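Local coordinates for protein 4-hydroxyphenylpyruvate dioxygenase (Pseudomonas putida, PDB 5HMQ) that catalyses the metal-dependent dehydration of 3-dehydroshikimate to protocatechuate, a step in the degradation of quinate and shikimate, at residues C[165-170]-C[239-244]. Numbering follows the deposited sequence.
Sequences ILDSFH and SLEIFN. With MG (magnesium ion), chain K.
Asp167 and Glu241 meet at the magnesium ion in the catalytic metal site of the xylose isomerase-like TIM barrel. Asp167 ends strand 162-167, and Glu241 follows strand 238-240 directly.

Metal coordination joins the two segments. Each acid gives one oxygen: Asp167 OD2 and Glu241 OE1 each lie 2.1 Å from the magnesium ion. Asp167 OD2 and Glu241 OE1 are 2.9 Å apart, a closeness the shared cation makes tolerable. The side chains cross at about a right angle, with their carboxylate planes 47° apart. Glu241 reaches the metal in an extended form, its CG anti to the backbone N (chi1 -172°). Glu136, Gln193 and two waters complete six ligands.

Hydrogen bonds steady the acids. Asp167 OD1 N-caps helix 168-172, taking weak bonds from the backbone N of Phe169 and of His170. Its metal-binding OD2 also accepts from Arg212, which would probably offset some of the negative charge. Glu241 OE2 accepts a hydrogen bond from Gln63 NE2.

The two water ligands tie the metal to side chains. Water 2 donates to Glu241 OE2 at 2.7 Å. Water 1 is hydrogen-bonded to His170 NE2 at 2.6 Å, in the ring plane at its edge.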
loop_
_atom_site.group_PDB
_atom_site.type_symbol
_atom_site.label_atom_id
_atom_site.label_comp_id
_atom_site.label_asym_id
_atom_site.label_seq_id
_atom_site.Cartn_x
_atom_site.Cartn_y
_atom_site.Cartn_z
ATOM N N ILE C 165 -0.905 31.332 11.258
ATOM C CA ILE C 165 -0.756 30.189 10.366
ATOM C C ILE C 165 -2.126 29.550 10.197
ATOM O O ILE C 165 -2.813 29.274 11.188
ATOM C CB ILE C 165 0.269 29.169 10.897
ATOM C CG1 ILE C 165 1.690 29.723 10.758
ATOM C CG2 ILE C 165 0.129 27.835 10.165
ATOM C CD1 ILE C 165 2.781 28.699 10.999
ATOM N N LEU C 166 -2.525 29.328 8.946
ATOM C CA LEU C 166 -3.835 28.785 8.619
ATOM C C LEU C 166 -3.700 27.350 8.129
ATOM O O LEU C 166 -2.811 27.036 7.331
ATOM C CB LEU C 166 -4.538 29.635 7.557
ATOM C CG LEU C 166 -4.832 31.091 7.928
ATOM C CD1 LEU C 166 -5.334 31.867 6.718
ATOM C CD2 LEU C 166 -5.838 31.162 9.065
ATOM N N ASP C 167 -4.604 26.493 8.599
ATOM C CA ASP C 167 -4.618 25.072 8.271
ATOM C C ASP C 167 -6.032 24.714 7.841
ATOM O O ASP C 167 -6.964 24.791 8.650
ATOM C CB ASP C 167 -4.174 24.231 9.476
ATOM C CG ASP C 167 -4.118 22.739 9.180
ATOM O OD1 ASP C 167 -5.088 22.184 8.620
ATOM O OD2 ASP C 167 -3.094 22.112 9.525
ATOM N N SER C 168 -6.188 24.314 6.576
ATOM C CA SER C 168 -7.524 24.115 6.022
ATOM C C SER C 168 -8.298 23.035 6.768
ATOM O O SER C 168 -9.522 23.142 6.907
ATOM C CB SER C 168 -7.438 23.773 4.534
ATOM O OG SER C 168 -6.748 22.556 4.325
ATOM N N PHE C 169 -7.621 21.999 7.266
ATOM C CA PHE C 169 -8.349 20.954 7.977
ATOM C C PHE C 169 -8.889 21.465 9.306
ATOM O O PHE C 169 -10.057 21.236 9.639
ATOM C CB PHE C 169 -7.473 19.721 8.207
ATOM C CG PHE C 169 -8.196 18.611 8.921
ATOM C CD1 PHE C 169 -8.291 18.597 10.306
ATOM C CD2 PHE C 169 -8.818 17.602 8.205
ATOM C CE1 PHE C 169 -8.983 17.599 10.956
ATOM C CE2 PHE C 169 -9.504 16.594 8.854
ATOM C CZ PHE C 169 -9.582 16.591 10.231
ATOM N N HIS C 170 -8.048 22.145 10.090
ATOM C CA HIS C 170 -8.479 22.603 11.408
ATOM C C HIS C 170 -9.661 23.557 11.310
ATOM O O HIS C 170 -10.501 23.599 12.217
ATOM C CB HIS C 170 -7.315 23.270 12.143
ATOM C CG HIS C 170 -6.245 22.316 12.576
ATOM N ND1 HIS C 170 -6.499 21.223 13.377
ATOM C CD2 HIS C 170 -4.915 22.292 12.320
ATOM C CE1 HIS C 170 -5.373 20.569 13.596
ATOM N NE2 HIS C 170 -4.398 21.196 12.966
ATOM N N SER C 239 1.407 25.390 1.286
ATOM C CA SER C 239 2.012 24.134 1.705
ATOM C C SER C 239 0.955 23.049 1.886
ATOM O O SER C 239 -0.253 23.280 1.762
ATOM C CB SER C 239 2.806 24.310 3.002
ATOM O OG SER C 239 3.617 23.173 3.251
ATOM N N LEU C 240 1.447 21.848 2.186
ATOM C CA LEU C 240 0.642 20.647 2.366
ATOM C C LEU C 240 1.063 19.977 3.664
ATOM O O LEU C 240 2.261 19.811 3.912
ATOM C CB LEU C 240 0.827 19.675 1.200
ATOM C CG LEU C 240 0.424 20.169 -0.186
ATOM C CD1 LEU C 240 1.011 19.259 -1.240
ATOM C CD2 LEU C 240 -1.080 20.227 -0.304
ATOM N N GLU C 241 0.092 19.570 4.478
ATOM C CA GLU C 241 0.386 18.869 5.729
ATOM C C GLU C 241 -0.560 17.677 5.842
ATOM O O GLU C 241 -1.741 17.839 6.170
ATOM C CB GLU C 241 0.274 19.785 6.944
ATOM C CG GLU C 241 0.775 19.123 8.226
ATOM C CD GLU C 241 0.440 19.908 9.475
ATOM O OE1 GLU C 241 -0.624 20.563 9.504
ATOM O OE2 GLU C 241 1.239 19.864 10.435
ATOM N N ILE C 242 -0.028 16.487 5.574
ATOM C CA ILE C 242 -0.713 15.223 5.798
ATOM C C ILE C 242 0.079 14.455 6.842
ATOM O O ILE C 242 1.298 14.616 6.952
ATOM C CB ILE C 242 -0.803 14.417 4.480
ATOM C CG1 ILE C 242 -1.512 15.229 3.405
ATOM C CG2 ILE C 242 -1.483 13.064 4.685
ATOM C CD1 ILE C 242 -2.810 15.818 3.850
ATOM N N PHE C 243 -0.610 13.628 7.623
ATOM C CA PHE C 243 0.050 12.846 8.663
ATOM C C PHE C 243 0.027 11.388 8.221
ATOM O O PHE C 243 -0.966 10.682 8.423
ATOM C CB PHE C 243 -0.624 13.048 10.016
ATOM C CG PHE C 243 -0.557 14.464 10.516
ATOM C CD1 PHE C 243 0.641 14.997 10.969
ATOM C CD2 PHE C 243 -1.690 15.262 10.535
ATOM C CE1 PHE C 243 0.710 16.303 11.425
ATOM C CE2 PHE C 243 -1.630 16.569 10.995
ATOM C CZ PHE C 243 -0.427 17.091 11.439
ATOM N N ASN C 244 1.117 10.943 7.610
ATOM C CA ASN C 244 1.326 9.543 7.285
ATOM C C ASN C 244 2.268 8.897 8.301
ATOM O O ASN C 244 2.732 9.530 9.252
ATOM C CB ASN C 244 1.838 9.411 5.850
ATOM C CG ASN C 244 0.703 9.306 4.844
ATOM O OD1 ASN C 244 -0.469 9.277 5.222
ATOM N ND2 ASN C 244 1.043 9.275 3.561
HETATM MG MG MG K . -1.325 22.149 10.655
HETATM O O HOH W 1 -1.935 20.905 12.068
HETATM O O HOH W 2 0.475 22.150 11.590
#